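Local coordinates for VMB-1 (Vibrio alginolyticus, PDB 6JV4), which probably hydrolyses beta-lactam antibiotics to substituted beta-amino acids as a zinc-dependent subclass B1 metallo-beta-lactamase, at residues M188-I192 with L214-Q218; G162-K166 with W184-M188. One frame throughout, in Å; residues are numbered along the deposited sequence.

Interactions 1 and 2 show how helices next to a metal site can be tied to a ligand-bearing loop. They share Met188 of helix 184-194, and their centres lie about 6 Å apart. Interaction 1 pairs that helix with helix 212-226; interaction 2 seats its first turn against the loop that carries Cys163, a zinc ligand together with Asp86 and His205. Thr217 joins the two, its OG1 lying 2.8 Å from Lys166 N, a probable hydrogen bond, and its CG2 packing on the oxygen of Phe164. Even so, the side chain of Thr217 remains about 12 Å from a bound zinc ion, so interaction 1 belongs to the surroundings of the site.

Interaction 1 (M188-I192 with L214-Q218); sequences MQKVI and LKHTQ
Two neighbouring helices of the metallo-beta-lactamase fold, 184-194 and 212-226, pack nearly antiparallel here, with Met188 and Ile192 of one set against Leu214 and Gln218 of the other. The axes of the two segments approach to 9.9 Å at an angle of 166°. Residues four apart on each helix therefore face each other in reverse order, Met188 by Gln218 and Ile192 by Leu214.

Met188 reaches across with CG anti to the backbone N, and bends at chi2 and chi3 swing its methyl across the second helix to Thr217. CG lies 3.3 Å from Leu214 O, SD meets Leu214 CD2, and the methyl CE ends 3.6 Å from Thr217 CG2. Leu214 crosses this chain at about a right angle. Its CB lies 3.7 Å from Ile192 CG1 as those two side chains run past each other in opposite senses, while CD1 touches Val191 CG1. Leu159 of strand 158-162 adjoins both Val191 and Leu214, on the inner side of the pair. Farther out, the aliphatic part of Lys215 folds back, its CE reaching Ile192 CG2.

The polar bond across the pair joins two glutamines. Gln218, extended beyond CG, donates from NE2 to Gln189 OE1 at 2.9 Å, with an N-H...O angle of 163°. The acceptor lies close to the amide plane of Gln218, whereas the donor is tilted 32° from the carbonyl plane of Gln189. A water donates to both Gln189 OE1 and Gln218 OE1, bridging the two oxygens.

Gln218 NE2 also bonds to Pro185 O, while its OE1 is held through the water. Gln189 is held at OE1 by Gln218 and water and at NE2 by Asn193 OD1. This is consistent with a settled flip and rotation for both amides, a polar border beside a largely apolar seam.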
loop_
_atom_site.group_PDB
_atom_site.type_symbol
_atom_site.label_atom_id
_atom_site.label_comp_id
_atom_site.label_asym_id
_atom_site.label_seq_id
_atom_site.Cartn_x
_atom_site.Cartn_y
_atom_site.Cartn_z
ATOM N N MET A 188 -5.742 -6.321 -12.875
ATOM C CA MET A 188 -5.483 -4.903 -13.232
ATOM C C MET A 188 -6.657 -4.309 -14.042
ATOM O O MET A 188 -6.987 -3.103 -13.817
ATOM C CB MET A 188 -4.171 -4.738 -13.992
ATOM C CG MET A 188 -3.772 -3.253 -14.131
ATOM S SD MET A 188 -3.567 -2.399 -12.525
ATOM C CE MET A 188 -2.130 -3.236 -11.906
ATOM N N GLN A 189 -7.228 -5.083 -14.961
ATOM C CA GLN A 189 -8.377 -4.584 -15.747
ATOM C C GLN A 189 -9.523 -4.232 -14.811
ATOM O O GLN A 189 -10.233 -3.243 -15.081
ATOM C CB GLN A 189 -8.813 -5.554 -16.833
ATOM C CG GLN A 189 -9.751 -4.878 -17.821
ATOM C CD GLN A 189 -9.059 -3.798 -18.609
ATOM O OE1 GLN A 189 -7.931 -3.977 -19.079
ATOM N NE2 GLN A 189 -9.754 -2.692 -18.832
ATOM N N LYS A 190 -9.746 -5.010 -13.723
ATOM C CA LYS A 190 -10.817 -4.666 -12.754
ATOM C C LYS A 190 -10.559 -3.290 -12.161
ATOM O O LYS A 190 -11.502 -2.488 -12.015
ATOM C CB LYS A 190 -10.925 -5.761 -11.691
ATOM C CG LYS A 190 -11.381 -7.084 -12.283
ATOM C CD LYS A 190 -11.563 -8.134 -11.235
ATOM C CE LYS A 190 -11.944 -9.453 -11.857
ATOM N NZ LYS A 190 -11.579 -10.528 -10.906
ATOM N N VAL A 191 -9.300 -2.998 -11.818
ATOM C CA VAL A 191 -8.924 -1.693 -11.225
ATOM C C VAL A 191 -9.112 -0.602 -12.279
ATOM O O VAL A 191 -9.619 0.440 -11.943
ATOM C CB VAL A 191 -7.506 -1.752 -10.645
ATOM C CG1 VAL A 191 -7.053 -0.391 -10.148
ATOM C CG2 VAL A 191 -7.461 -2.780 -9.541
ATOM N N ILE A 192 -8.610 -0.828 -13.475
ATOM C CA ILE A 192 -8.768 0.146 -14.590
ATOM C C ILE A 192 -10.258 0.470 -14.765
ATOM O O ILE A 192 -10.604 1.622 -14.957
ATOM C CB ILE A 192 -8.137 -0.417 -15.851
ATOM C CG1 ILE A 192 -6.616 -0.417 -15.740
ATOM C CG2 ILE A 192 -8.600 0.348 -17.079
ATOM C CD1 ILE A 192 -5.924 -1.250 -16.785
ATOM N N LEU A 214 -1.344 2.053 -14.323
ATOM C CA LEU A 214 -2.144 0.820 -14.336
ATOM C C LEU A 214 -1.935 0.088 -15.666
ATOM O O LEU A 214 -1.801 -1.124 -15.688
ATOM C CB LEU A 214 -3.617 1.159 -14.149
ATOM C CG LEU A 214 -4.016 1.932 -12.900
ATOM C CD1 LEU A 214 -5.513 2.115 -12.917
ATOM C CD2 LEU A 214 -3.518 1.278 -11.624
ATOM N N LYS A 215 -2.026 0.845 -16.764
ATOM C CA LYS A 215 -1.888 0.282 -18.135
ATOM C C LYS A 215 -0.465 -0.250 -18.319
ATOM O O LYS A 215 -0.307 -1.313 -18.951
ATOM C CB LYS A 215 -2.216 1.350 -19.184
ATOM C CG LYS A 215 -3.696 1.677 -19.340
ATOM C CD LYS A 215 -4.328 2.213 -18.074
ATOM C CE LYS A 215 -5.800 2.533 -18.236
ATOM N NZ LYS A 215 -6.011 3.746 -19.060
ATOM N N HIS A 216 0.521 0.471 -17.783
ATOM C CA HIS A 216 1.937 0.055 -17.896
ATOM C C HIS A 216 2.115 -1.285 -17.185
ATOM O O HIS A 216 2.754 -2.177 -17.726
ATOM C CB HIS A 216 2.852 1.155 -17.342
ATOM C CG HIS A 216 4.290 0.788 -17.449
ATOM N ND1 HIS A 216 4.904 0.476 -18.685
ATOM C CD2 HIS A 216 5.195 0.501 -16.492
ATOM C CE1 HIS A 216 6.180 0.155 -18.451
ATOM N NE2 HIS A 216 6.357 0.142 -17.111
ATOM N N THR A 217 1.650 -1.371 -15.947
ATOM C CA THR A 217 1.770 -2.595 -15.134
ATOM C C THR A 217 1.068 -3.768 -15.831
ATOM O O THR A 217 1.641 -4.888 -15.890
ATOM C CB THR A 217 1.207 -2.391 -13.725
ATOM O OG1 THR A 217 2.021 -1.371 -13.148
ATOM C CG2 THR A 217 1.272 -3.666 -12.917
ATOM N N GLN A 218 -0.105 -3.555 -16.414
ATOM C CA GLN A 218 -0.837 -4.618 -17.134
ATOM C C GLN A 218 0.048 -5.124 -18.282
ATOM O O GLN A 218 0.205 -6.331 -18.434
ATOM C CB GLN A 218 -2.174 -4.061 -17.623
ATOM C CG GLN A 218 -3.041 -5.096 -18.308
ATOM C CD GLN A 218 -4.358 -4.472 -18.687
ATOM O OE1 GLN A 218 -4.376 -3.504 -19.474
ATOM N NE2 GLN A 218 -5.422 -4.966 -18.085
HETATM O O HOH W 1 -6.745 -2.238 -20.949
#

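Interaction 2 (G162-K166 with W184-M188); sequences GCFVK and WPNSM. With ZN (zinc ion), chain F.
The indole of Trp184 touches Phe164 in two ways at once, bonding to its backbone oxygen and lying against its ring. Trp184 NE1 donates to Phe164 O at 2.9 Å, somewhat bent at 144°. The bond lies in the carbonyl plane and uses a lone pair, and the oxygen sits at the indole edge, in the ring plane.

The same NE1 stands over one face of the Phe164 ring. The phenyl and the five-membered ring are inclined by 25° and slid so far apart that they barely overlap, with centroids 4.8 Å apart; Phe164 CE1 meets Trp184 CD1. With chi1 -178°, the phenyl extends anti to its backbone N and carries its CZ to the helix, 3.6 Å from Ser187 CB, which lies at the ring edge. Met188 adds an oblique Met-aromatic contact, SD 4.6 Å from the ring centroid, and its CE lies close to both Phe164 CE2 and Phe164 O. Ser187 OG bonds to Ala142 O, tying the helix to a further loop.

Gly162 to Val165 form a type I beta turn, closed by Val165 N bonding to Gly162 O at 3.0 Å. On this turn Cys163 SG binds zinc alongside Asp86 and His205, the Asp-Cys-His protein ligands characteristic of subclass B1 metallo-beta-lactamases.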
loop_
_atom_site.group_PDB
_atom_site.type_symbol
_atom_site.label_atom_id
_atom_site.label_comp_id
_atom_site.label_asym_id
_atom_site.label_seq_id
_atom_site.Cartn_x
_atom_site.Cartn_y
_atom_site.Cartn_z
ATOM N N GLY A 162 -0.184 0.300 -4.185
ATOM C CA GLY A 162 0.741 -0.579 -3.481
ATOM C C GLY A 162 1.565 -1.386 -4.452
ATOM O O GLY A 162 1.756 -0.963 -5.634
ATOM N N CYS A 163 2.052 -2.541 -4.037
ATOM C CA CYS A 163 2.988 -3.290 -4.899
ATOM C C CYS A 163 2.312 -3.978 -6.079
ATOM O O CYS A 163 3.022 -4.466 -6.952
ATOM C CB CYS A 163 3.834 -4.226 -4.071
ATOM S SG CYS A 163 4.903 -3.230 -2.991
ATOM N N PHE A 164 0.974 -3.982 -6.133
ATOM C CA PHE A 164 0.194 -4.393 -7.306
ATOM C C PHE A 164 0.431 -3.455 -8.485
ATOM O O PHE A 164 0.137 -3.900 -9.659
ATOM C CB PHE A 164 -1.269 -4.347 -6.893
ATOM C CG PHE A 164 -2.282 -4.777 -7.917
ATOM C CD1 PHE A 164 -2.411 -6.114 -8.254
ATOM C CD2 PHE A 164 -3.136 -3.844 -8.488
ATOM C CE1 PHE A 164 -3.365 -6.526 -9.163
ATOM C CE2 PHE A 164 -4.039 -4.255 -9.456
ATOM C CZ PHE A 164 -4.185 -5.593 -9.762
ATOM N N VAL A 165 0.854 -2.220 -8.236
ATOM C CA VAL A 165 1.101 -1.235 -9.337
ATOM C C VAL A 165 2.596 -0.902 -9.378
ATOM O O VAL A 165 3.179 -0.517 -8.351
ATOM C CB VAL A 165 0.240 0.028 -9.195
ATOM C CG1 VAL A 165 0.517 1.034 -10.299
ATOM C CG2 VAL A 165 -1.236 -0.356 -9.105
ATOM N N LYS A 166 3.187 -1.045 -10.569
ATOM C CA LYS A 166 4.601 -0.664 -10.785
ATOM C C LYS A 166 4.652 0.800 -11.231
ATOM O O LYS A 166 3.671 1.343 -11.743
ATOM C CB LYS A 166 5.226 -1.561 -11.862
ATOM C CG LYS A 166 5.098 -3.056 -11.618
ATOM C CD LYS A 166 5.653 -3.505 -10.270
ATOM C CE LYS A 166 7.152 -3.390 -10.126
ATOM N NZ LYS A 166 7.609 -4.003 -8.846
ATOM N N TRP A 184 -2.485 -11.366 -13.052
ATOM C CA TRP A 184 -2.249 -9.930 -12.796
ATOM C C TRP A 184 -2.941 -9.031 -13.828
ATOM O O TRP A 184 -3.543 -8.028 -13.482
ATOM C CB TRP A 184 -0.758 -9.660 -12.727
ATOM C CG TRP A 184 -0.310 -8.450 -11.958
ATOM C CD1 TRP A 184 -0.976 -7.261 -11.722
ATOM C CD2 TRP A 184 0.989 -8.287 -11.389
ATOM N NE1 TRP A 184 -0.174 -6.385 -11.052
ATOM C CE2 TRP A 184 1.036 -6.991 -10.823
ATOM C CE3 TRP A 184 2.113 -9.125 -11.281
ATOM C CZ2 TRP A 184 2.161 -6.487 -10.192
ATOM C CZ3 TRP A 184 3.180 -8.655 -10.565
ATOM C CH2 TRP A 184 3.222 -7.364 -10.066
ATOM N N PRO A 185 -2.868 -9.300 -15.144
ATOM C CA PRO A 185 -3.516 -8.388 -16.091
ATOM C C PRO A 185 -5.036 -8.334 -15.945
ATOM O O PRO A 185 -5.620 -7.276 -16.158
ATOM C CB PRO A 185 -3.108 -8.960 -17.441
ATOM C CG PRO A 185 -1.905 -9.831 -17.173
ATOM C CD PRO A 185 -2.094 -10.374 -15.781
ATOM N N ASN A 186 -5.678 -9.453 -15.625
ATOM C CA ASN A 186 -7.141 -9.493 -15.406
ATOM C C ASN A 186 -7.467 -8.697 -14.129
ATOM O O ASN A 186 -8.389 -7.881 -14.110
ATOM C CB ASN A 186 -7.675 -10.921 -15.280
ATOM C CG ASN A 186 -9.188 -10.963 -15.241
ATOM O OD1 ASN A 186 -9.858 -10.408 -16.117
ATOM N ND2 ASN A 186 -9.751 -11.587 -14.220
ATOM N N SER A 187 -6.735 -8.932 -13.061
ATOM C CA SER A 187 -6.941 -8.152 -11.816
ATOM C C SER A 187 -6.771 -6.667 -12.109
ATOM O O SER A 187 -7.532 -5.854 -11.605
ATOM C CB SER A 187 -5.950 -8.618 -10.788
ATOM O OG SER A 187 -6.165 -10.008 -10.534
ATOM N N MET A 188 -5.742 -6.321 -12.875
ATOM C CA MET A 188 -5.483 -4.903 -13.232
ATOM C C MET A 188 -6.657 -4.309 -14.042
ATOM O O MET A 188 -6.987 -3.103 -13.817
ATOM C CB MET A 188 -4.171 -4.738 -13.992
ATOM C CG MET A 188 -3.772 -3.253 -14.131
ATOM S SD MET A 188 -3.567 -2.399 -12.525
ATOM C CE MET A 188 -2.130 -3.236 -11.906
HETATM ZN ZN ZN F . 7.064 -4.070 -2.622
#